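Local coordinates for protein L-lysine 6-oxidase (Marinomonas mediterranea, PDB 3WEU) that oxidises the epsilon-amino group of L-lysine with a cysteine tryptophylquinone cofactor, releasing ammonium and the hydrogen peroxide that gives the secreted enzyme its antibacterial activity, at residues 9-14 with 440-445; 259-264 with 445-450; 347-352 with 408-413. All coordinates share one frame; numbering follows the deposited sequence.

Contact 1 (9-14 with 440-445)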
loop_
_atom_site.group_PDB
_atom_site.type_symbol
_atom_site.label_atom_id
_atom_site.label_comp_id
_atom_site.label_asym_id
_atom_site.label_seq_id
_atom_site.Cartn_x
_atom_site.Cartn_y
_atom_site.Cartn_z
ATOM N N ILE A 9 22.031 -29.428 -23.014
ATOM C CA ILE A 9 21.160 -28.607 -22.255
ATOM C C ILE A 9 20.424 -27.703 -23.243
ATOM O O ILE A 9 20.989 -26.771 -23.749
ATOM C CB ILE A 9 21.890 -27.767 -21.181
ATOM C CG1 ILE A 9 22.630 -28.657 -20.162
ATOM C CG2 ILE A 9 20.869 -26.933 -20.434
ATOM C CD1 ILE A 9 23.589 -27.921 -19.193
ATOM N N GLY A 10 19.154 -27.989 -23.503
ATOM C CA GLY A 10 18.391 -27.172 -24.442
ATOM C C GLY A 10 17.910 -25.875 -23.814
ATOM O O GLY A 10 17.788 -25.765 -22.596
ATOM N N VAL A 11 17.622 -24.895 -24.664
ATOM C CA VAL A 11 17.158 -23.630 -24.208
ATOM C C VAL A 11 16.003 -23.162 -25.020
ATOM O O VAL A 11 16.141 -23.024 -26.210
ATOM C CB VAL A 11 18.308 -22.589 -24.271
ATOM C CG1 VAL A 11 17.787 -21.179 -23.940
ATOM C CG2 VAL A 11 19.433 -23.025 -23.329
ATOM N N ALA A 12 14.877 -22.906 -24.378
ATOM C CA ALA A 12 13.715 -22.329 -25.010
ATOM C C ALA A 12 13.441 -21.012 -24.305
ATOM O O ALA A 12 13.918 -20.777 -23.161
ATOM C CB ALA A 12 12.508 -23.244 -24.851
ATOM N N ARG A 13 12.628 -20.171 -24.936
ATOM C CA ARG A 13 12.296 -18.914 -24.327
ATOM C C ARG A 13 10.828 -18.614 -24.399
ATOM O O ARG A 13 10.156 -18.876 -25.403
ATOM C CB ARG A 13 13.139 -17.794 -24.914
ATOM C CG ARG A 13 14.611 -18.135 -24.832
ATOM C CD ARG A 13 15.549 -16.992 -25.152
ATOM N NE ARG A 13 15.990 -16.526 -23.866
ATOM C CZ ARG A 13 17.125 -16.856 -23.266
ATOM N NH1 ARG A 13 18.034 -17.613 -23.853
ATOM N NH2 ARG A 13 17.334 -16.383 -22.060
ATOM N N LEU A 14 10.344 -18.045 -23.318
ATOM C CA LEU A 14 8.951 -17.715 -23.164
ATOM C C LEU A 14 8.443 -16.801 -24.265
ATOM O O LEU A 14 9.174 -15.929 -24.762
ATOM C CB LEU A 14 8.764 -16.939 -21.835
ATOM C CG LEU A 14 9.112 -17.620 -20.548
ATOM C CD1 LEU A 14 8.859 -16.638 -19.422
ATOM C CD2 LEU A 14 8.287 -18.923 -20.395
ATOM N N GLY A 440 25.453 -21.257 -24.633
ATOM C CA GLY A 440 26.349 -20.127 -24.929
ATOM C C GLY A 440 25.551 -18.856 -25.116
ATOM O O GLY A 440 26.119 -17.757 -24.986
ATOM N N ASN A 441 24.237 -19.010 -25.314
ATOM C CA ASN A 441 23.325 -17.850 -25.334
ATOM C C ASN A 441 22.682 -17.488 -24.006
ATOM O O ASN A 441 21.776 -16.672 -23.978
ATOM C CB ASN A 441 22.313 -18.086 -26.432
ATOM C CG ASN A 441 22.979 -18.065 -27.793
ATOM O OD1 ASN A 441 23.724 -17.141 -28.077
ATOM N ND2 ASN A 441 22.730 -19.057 -28.609
ATOM N N CYS A 442 23.131 -18.136 -22.920
ATOM C CA CYS A 442 22.690 -17.821 -21.561
ATOM C C CYS A 442 23.820 -17.199 -20.749
ATOM O O CYS A 442 25.023 -17.366 -21.046
ATOM C CB CYS A 442 22.311 -19.085 -20.841
ATOM S SG CYS A 442 20.883 -19.995 -21.573
ATOM N N VAL A 443 23.416 -16.430 -19.775
ATOM C CA VAL A 443 24.329 -15.736 -18.889
ATOM C C VAL A 443 25.148 -16.759 -18.062
ATOM O O VAL A 443 24.605 -17.683 -17.472
ATOM C CB VAL A 443 23.534 -14.777 -17.933
ATOM C CG1 VAL A 443 24.420 -14.350 -16.738
ATOM C CG2 VAL A 443 23.081 -13.541 -18.713
ATOM N N GLY A 444 26.456 -16.586 -18.038
ATOM C CA GLY A 444 27.335 -17.327 -17.137
ATOM C C GLY A 444 27.704 -16.587 -15.855
ATOM O O GLY A 444 27.554 -17.110 -14.761
ATOM N N LEU A 445 28.117 -15.334 -15.975
ATOM C CA LEU A 445 28.497 -14.554 -14.815
ATOM C C LEU A 445 28.086 -13.110 -15.063
ATOM O O LEU A 445 28.033 -12.696 -16.229
ATOM C CB LEU A 445 30.002 -14.556 -14.640
ATOM C CG LEU A 445 30.677 -15.876 -14.331
ATOM C CD1 LEU A 445 32.158 -15.738 -14.468
ATOM C CD2 LEU A 445 30.261 -16.208 -12.900
#
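The guanidinium group of R13 points at the loop at N441-C442 and is gripped on more than one nitrogen: NH2 forms a salt bridge with E452 and NE donates to the carbonyl of S248. Its third nitrogen, NH1, reaches toward the 440-445 loop and stops 3.9 Å from N441 O, too far for a hydrogen bond and oblique to the guanidinium. R13 ends the strand 4-13, which lies in the large mixed beta-sheet of the N-terminal region between an antiparallel neighbour, 58-66, and a parallel one, 237-247. V11 and R13, two residues apart on this strand, direct their side chains to the same face, and the loop that follows helix 433-439 lies against it. The arginine chain is bent at chi3 (101°), which swings the guanidinium across toward the loop; a second conformer of this side chain is modelled, so its placement is less certain than that of V11. C442 is approached obliquely by the guanidinium, with R13 NH1 4.4 Å from C442 SG. E452 also accepts from V443 N, and its carboxylate thus ties the strand end and the loop together. On the loop side, the N441 side-chain amide is bonded to the backbone of E28 and G30, while N441 O accepts from Q584 NE2. Strand and loop backbones remain well apart, with V11 CA and C442 CA separated by 8.4 Å, and the gap is spanned by the V11 and R13 side chains, which reach the sulfur of C442 and the backbone O of N441. The sulfur of C442, a buried residue, sits opposite the carbonyl carbon of its own residue (chi1 -63°) and meets both methyls of V11, C442 SG lying 3.8 Å from V11 CG2 and 4.1 Å from V11 CG1.

Contact 2 (259-264 with 445-450)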
loop_
_atom_site.group_PDB
_atom_site.type_symbol
_atom_site.label_atom_id
_atom_site.label_comp_id
_atom_site.label_asym_id
_atom_site.label_seq_id
_atom_site.Cartn_x
_atom_site.Cartn_y
_atom_site.Cartn_z
ATOM N N SER A 259 31.151 -13.875 -20.175
ATOM C CA SER A 259 31.191 -15.272 -19.708
ATOM C C SER A 259 29.763 -15.841 -19.842
ATOM O O SER A 259 28.805 -15.393 -19.177
ATOM C CB SER A 259 31.732 -15.401 -18.276
ATOM O OG SER A 259 33.002 -14.735 -18.121
ATOM N N THR A 260 29.627 -16.752 -20.781
ATOM C CA THR A 260 28.369 -17.446 -21.066
ATOM C C THR A 260 28.238 -18.690 -20.208
ATOM O O THR A 260 29.223 -19.204 -19.623
ATOM C CB THR A 260 28.231 -17.898 -22.529
ATOM O OG1 THR A 260 29.079 -19.037 -22.767
ATOM C CG2 THR A 260 28.657 -16.802 -23.506
ATOM N N LEU A 261 27.030 -19.236 -20.177
ATOM C CA LEU A 261 26.873 -20.537 -19.491
ATOM C C LEU A 261 27.620 -21.672 -20.150
ATOM O O LEU A 261 28.073 -22.624 -19.474
ATOM C CB LEU A 261 25.412 -20.867 -19.336
ATOM C CG LEU A 261 24.848 -21.557 -18.099
ATOM C CD1 LEU A 261 24.598 -22.997 -18.339
ATOM C CD2 LEU A 261 25.526 -21.305 -16.733
ATOM N N SER A 262 27.861 -21.583 -21.461
ATOM C CA SER A 262 28.834 -22.521 -22.074
ATOM C C SER A 262 30.253 -22.384 -21.512
ATOM O O SER A 262 30.874 -23.403 -21.171
ATOM C CB SER A 262 28.864 -22.447 -23.591
ATOM O OG SER A 262 29.797 -23.363 -24.158
ATOM N N ASP A 263 30.718 -21.160 -21.327
ATOM C CA ASP A 263 32.001 -20.955 -20.646
ATOM C C ASP A 263 31.925 -21.603 -19.234
ATOM O O ASP A 263 32.888 -22.239 -18.817
ATOM C CB ASP A 263 32.384 -19.501 -20.517
ATOM C CG ASP A 263 32.519 -18.842 -21.829
ATOM O OD1 ASP A 263 33.184 -19.408 -22.684
ATOM O OD2 ASP A 263 31.876 -17.802 -22.052
ATOM N N THR A 264 30.795 -21.471 -18.544
ATOM C CA THR A 264 30.661 -22.065 -17.212
ATOM C C THR A 264 30.849 -23.583 -17.289
ATOM O O THR A 264 31.661 -24.194 -16.532
ATOM C CB THR A 264 29.339 -21.722 -16.551
ATOM O OG1 THR A 264 29.238 -20.303 -16.383
ATOM C CG2 THR A 264 29.219 -22.430 -15.183
ATOM N N LEU A 445 28.117 -15.334 -15.975
ATOM C CA LEU A 445 28.497 -14.554 -14.815
ATOM C C LEU A 445 28.086 -13.110 -15.063
ATOM O O LEU A 445 28.033 -12.696 -16.229
ATOM C CB LEU A 445 30.002 -14.556 -14.640
ATOM C CG LEU A 445 30.677 -15.876 -14.331
ATOM C CD1 LEU A 445 32.158 -15.738 -14.468
ATOM C CD2 LEU A 445 30.261 -16.208 -12.900
ATOM N N PRO A 446 27.733 -12.359 -14.005
ATOM C CA PRO A 446 27.578 -12.775 -12.639
ATOM C C PRO A 446 26.293 -13.564 -12.474
ATOM O O PRO A 446 25.523 -13.703 -13.418
ATOM C CB PRO A 446 27.467 -11.460 -11.848
ATOM C CG PRO A 446 26.955 -10.455 -12.845
ATOM C CD PRO A 446 27.443 -10.917 -14.196
ATOM N N MET A 447 26.088 -14.074 -11.273
ATOM C CA MET A 447 24.915 -14.842 -10.931
ATOM C C MET A 447 24.405 -14.399 -9.544
ATOM O O MET A 447 24.860 -14.941 -8.530
ATOM C CB MET A 447 25.304 -16.329 -10.968
ATOM C CG MET A 447 25.217 -16.979 -12.349
ATOM S SD MET A 447 25.733 -18.654 -12.261
ATOM C CE MET A 447 25.241 -19.292 -13.890
ATOM N N CYS A 448 23.521 -13.414 -9.533
ATOM C CA CYS A 448 22.964 -12.818 -8.354
ATOM C C CYS A 448 21.488 -12.460 -8.477
ATOM O O CYS A 448 21.077 -11.385 -8.083
ATOM C CB CYS A 448 23.818 -11.599 -7.913
ATOM S SG CYS A 448 23.504 -10.999 -6.192
ATOM N N PRO A 449 20.676 -13.388 -8.970
ATOM C CA PRO A 449 21.002 -14.755 -9.254
ATOM C C PRO A 449 21.466 -15.045 -10.649
ATOM O O PRO A 449 21.997 -16.105 -10.917
ATOM C CB PRO A 449 19.641 -15.449 -9.066
ATOM C CG PRO A 449 18.619 -14.472 -9.395
ATOM C CD PRO A 449 19.215 -13.148 -8.997
ATOM N N GLY A 450 21.136 -14.160 -11.565
ATOM C CA GLY A 450 21.325 -14.445 -12.955
ATOM C C GLY A 450 20.087 -14.238 -13.742
ATOM O O GLY A 450 19.167 -13.578 -13.264
HETATM O O HOH W 1 30.195 -12.014 -17.950
#
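The peptide carbonyl of S259 is met from above its plane by L445 N, which donates to S259 O at 3.3 Å from a position 41° out of that plane; the same oxygen also accepts from G444 N. These bonds fasten the lead-in to helix 261-272, whose first turn is closed by a capping box. In the box, D263 N donates to T260 OG1 (3.0 Å), and T260 N returns a bond of 2.8 Å to D263 OD2, on the anti side of a carboxylate that is also salt-bridged to R305. A water bridges the two segments, accepting from S259 N and donating to L445 O (2.8 Å from the water). The side chains meet as well, L445 CD1 packing on S259 CB at 3.8 Å. Past the cis peptide before P446, the loop turns to the cofactor: P446 O accepts from NE1 of the tryptophylquinone at position 581, C448 N donates to its O7, and G450 N adds a weak bond to O6. The contact therefore connects the start of a helix to backbone that holds the quinone. M447 stands between these bonds and points back to the helix, its chain extended beyond CG. It crosses L261, whose chi1 of -143° is not a staggered value, at about a right angle, and M447 CE presses on L261 CD2 at a tight 3.5 Å.

Contact 3 (347-352 with 408-413). With EDO (1,2-ethanediol), chain N.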
loop_
_atom_site.group_PDB
_atom_site.type_symbol
_atom_site.label_atom_id
_atom_site.label_comp_id
_atom_site.label_asym_id
_atom_site.label_seq_id
_atom_site.Cartn_x
_atom_site.Cartn_y
_atom_site.Cartn_z
ATOM N N ARG A 347 40.622 -8.573 -13.258
ATOM C CA ARG A 347 40.555 -9.059 -11.875
ATOM C C ARG A 347 40.830 -10.549 -11.803
ATOM O O ARG A 347 40.256 -11.375 -12.561
ATOM C CB ARG A 347 39.222 -8.760 -11.204
ATOM C CG ARG A 347 38.825 -7.290 -11.187
ATOM C CD ARG A 347 37.633 -7.050 -10.230
ATOM N NE ARG A 347 37.305 -5.643 -10.389
ATOM C CZ ARG A 347 36.623 -5.127 -11.429
ATOM N NH1 ARG A 347 36.077 -5.856 -12.352
ATOM N NH2 ARG A 347 36.454 -3.836 -11.507
ATOM N N GLN A 348 41.767 -10.892 -10.907
ATOM C CA GLN A 348 41.947 -12.283 -10.525
ATOM C C GLN A 348 40.687 -12.727 -9.795
ATOM O O GLN A 348 39.904 -11.883 -9.298
ATOM C CB GLN A 348 43.210 -12.385 -9.659
ATOM C CG GLN A 348 44.489 -12.051 -10.421
ATOM C CD GLN A 348 44.889 -13.141 -11.419
ATOM O OE1 GLN A 348 44.865 -14.306 -11.099
ATOM N NE2 GLN A 348 45.143 -12.771 -12.645
ATOM N N LEU A 349 40.473 -14.047 -9.718
ATOM C CA LEU A 349 39.329 -14.601 -9.001
ATOM C C LEU A 349 39.503 -14.621 -7.503
ATOM O O LEU A 349 40.591 -14.951 -7.056
ATOM C CB LEU A 349 38.962 -16.027 -9.433
ATOM C CG LEU A 349 38.216 -16.123 -10.778
ATOM C CD1 LEU A 349 39.144 -15.742 -11.920
ATOM C CD2 LEU A 349 37.688 -17.540 -10.993
ATOM N N ASP A 350 38.447 -14.299 -6.758
ATOM C CA ASP A 350 38.485 -14.484 -5.315
ATOM C C ASP A 350 38.564 -15.988 -5.017
ATOM O O ASP A 350 38.047 -16.820 -5.758
ATOM C CB ASP A 350 37.207 -13.977 -4.642
ATOM C CG ASP A 350 37.170 -12.478 -4.508
ATOM O OD1 ASP A 350 38.089 -11.833 -5.031
ATOM O OD2 ASP A 350 36.194 -11.939 -3.922
ATOM N N ASN A 351 39.167 -16.339 -3.881
ATOM C CA ASN A 351 39.020 -17.708 -3.389
ATOM C C ASN A 351 37.551 -17.922 -2.922
ATOM O O ASN A 351 36.663 -17.009 -2.911
ATOM C CB ASN A 351 40.026 -17.933 -2.255
ATOM C CG ASN A 351 39.687 -17.122 -1.027
ATOM O OD1 ASN A 351 38.508 -16.802 -0.795
ATOM N ND2 ASN A 351 40.701 -16.769 -0.233
ATOM N N LYS A 352 37.207 -19.145 -2.643
ATOM C CA LYS A 352 35.853 -19.414 -2.183
ATOM C C LYS A 352 35.863 -19.736 -0.688
ATOM O O LYS A 352 35.198 -20.665 -0.240
ATOM C CB LYS A 352 35.217 -20.447 -3.024
ATOM C CG LYS A 352 34.813 -19.754 -4.411
ATOM C CD LYS A 352 33.864 -20.613 -5.176
ATOM C CE LYS A 352 33.319 -20.003 -6.442
ATOM N NZ LYS A 352 34.400 -19.572 -7.317
ATOM N N THR A 408 38.978 -20.541 -16.263
ATOM C CA THR A 408 39.535 -21.063 -17.523
ATOM C C THR A 408 39.762 -19.961 -18.548
ATOM O O THR A 408 40.846 -19.859 -19.151
ATOM C CB THR A 408 38.724 -22.267 -18.029
ATOM O OG1 THR A 408 38.768 -23.277 -16.991
ATOM C CG2 THR A 408 39.267 -22.792 -19.379
ATOM N N GLN A 409 38.771 -19.041 -18.686
ATOM C CA GLN A 409 39.010 -17.909 -19.530
ATOM C C GLN A 409 40.231 -17.173 -19.097
ATOM O O GLN A 409 41.026 -16.729 -19.903
ATOM C CB GLN A 409 37.812 -16.973 -19.514
ATOM C CG GLN A 409 36.553 -17.546 -20.081
ATOM C CD GLN A 409 35.371 -16.592 -19.906
ATOM O OE1 GLN A 409 35.040 -16.190 -18.763
ATOM N NE2 GLN A 409 34.790 -16.169 -21.021
ATOM N N LEU A 410 40.372 -16.974 -17.807
ATOM C CA LEU A 410 41.470 -16.117 -17.341
ATOM C C LEU A 410 42.822 -16.830 -17.482
ATOM O O LEU A 410 43.839 -16.213 -17.866
ATOM C CB LEU A 410 41.208 -15.704 -15.922
ATOM C CG LEU A 410 42.229 -14.787 -15.302
ATOM C CD1 LEU A 410 42.152 -13.382 -15.910
ATOM C CD2 LEU A 410 42.129 -14.693 -13.788
ATOM N N PHE A 411 42.828 -18.144 -17.265
ATOM C CA PHE A 411 44.041 -18.916 -17.505
ATOM C C PHE A 411 44.527 -18.731 -18.974
ATOM O O PHE A 411 45.682 -18.454 -19.268
ATOM C CB PHE A 411 43.803 -20.401 -17.252
ATOM C CG PHE A 411 44.912 -21.235 -17.761
ATOM C CD1 PHE A 411 46.151 -21.128 -17.170
ATOM C CD2 PHE A 411 44.765 -21.974 -18.901
ATOM C CE1 PHE A 411 47.235 -21.837 -17.658
ATOM C CE2 PHE A 411 45.829 -22.686 -19.398
ATOM C CZ PHE A 411 47.084 -22.612 -18.788
ATOM N N LEU A 412 43.604 -18.873 -19.897
ATOM C CA LEU A 412 43.925 -18.724 -21.286
ATOM C C LEU A 412 44.370 -17.326 -21.645
ATOM O O LEU A 412 45.328 -17.131 -22.409
ATOM C CB LEU A 412 42.764 -19.218 -22.143
ATOM C CG LEU A 412 42.360 -20.682 -22.068
ATOM C CD1 LEU A 412 41.022 -21.011 -22.697
ATOM C CD2 LEU A 412 43.390 -21.537 -22.771
ATOM N N LEU A 413 43.752 -16.318 -21.044
ATOM C CA LEU A 413 44.199 -14.968 -21.219
ATOM C C LEU A 413 45.633 -14.739 -20.728
ATOM O O LEU A 413 46.429 -14.094 -21.393
ATOM C CB LEU A 413 43.182 -13.936 -20.598
ATOM C CG LEU A 413 43.416 -12.489 -21.043
ATOM C CD1 LEU A 413 43.072 -12.274 -22.522
ATOM C CD2 LEU A 413 42.575 -11.548 -20.177
HETATM C C1 EDO N . 37.536 -21.947 -8.517
HETATM O O1 EDO N . 36.662 -21.529 -7.435
HETATM C C2 EDO N . 37.147 -21.441 -9.904
HETATM O O2 EDO N . 35.804 -20.979 -9.930
#
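Helix 407-418 meets the irregular loop that follows helix 336-344 through one leucine, L410, whose CB is directed toward the loop. With CG opposite the backbone N (chi1 -178°), L410 extends outward from the helix, and its CD2 methyl is the atom that all three loop partners approach. Q348 brings its amide across this methyl at about a right angle to the leucine. L410 CD2 lies at nearly equal distances from the two ends of the amide, 3.8 Å from Q348 NE2 and 3.9 Å from Q348 OE1, and so meets the flat group obliquely, between its two ends. The glutamine chain starts away from the helix but bends at chi2 (-72°), bringing the amide back to the leucine. Its NE2 donates to Y343 OH, on helix 336-344, and the Y343 side chain also touches L410. The loop is thus tied to helix 336-344 as well as to helix 407-418, which lies in the C-terminal family region of the enzyme; further round helix 407-418, T408 packs on helix 261-272 and L413 on helix 295-308. L349 slides past L410 in the opposite direction, and L349 CD1 comes to 3.7 Å from L410 CD2. The backbone contributes as well, R347 O standing 4.0 Å from L410 CD2. R347 has its CB directed away from the helix; its NE is bonded to V363 O and NH1 to L403 O. The other methyl of L349 faces a 1,2-ethanediol, probably from the crystallisation liquor, with L349 CD2 4.1 Å from its O2. K352 meets the same molecule, NZ donating to O1 at 3.0 Å and more weakly to O2 at 3.3 Å.

Contacts 1 and 2 are both buried near the centre of the chain and meet in one loop, sharing L445, whereas the centre of contact 3 is about 21 Å from that of the chain and the contact is partly open to solvent. C442 O bonds to L261 N at 2.9 Å, so the loop joins the beta-sheet of contact 1 to the helix start of contact 2. Helix 407-418 is linked to the same region through S259 OG and Q409 OE1, 2.6 Å apart. The chemistry changes accordingly: sulfur and methyls beside a charge in contact 1, one backbone bond, a water bridge and a tight leucine-methionine contact in contact 2, and methyl and amide packing without cross-segment hydrogen bonds in contact 3.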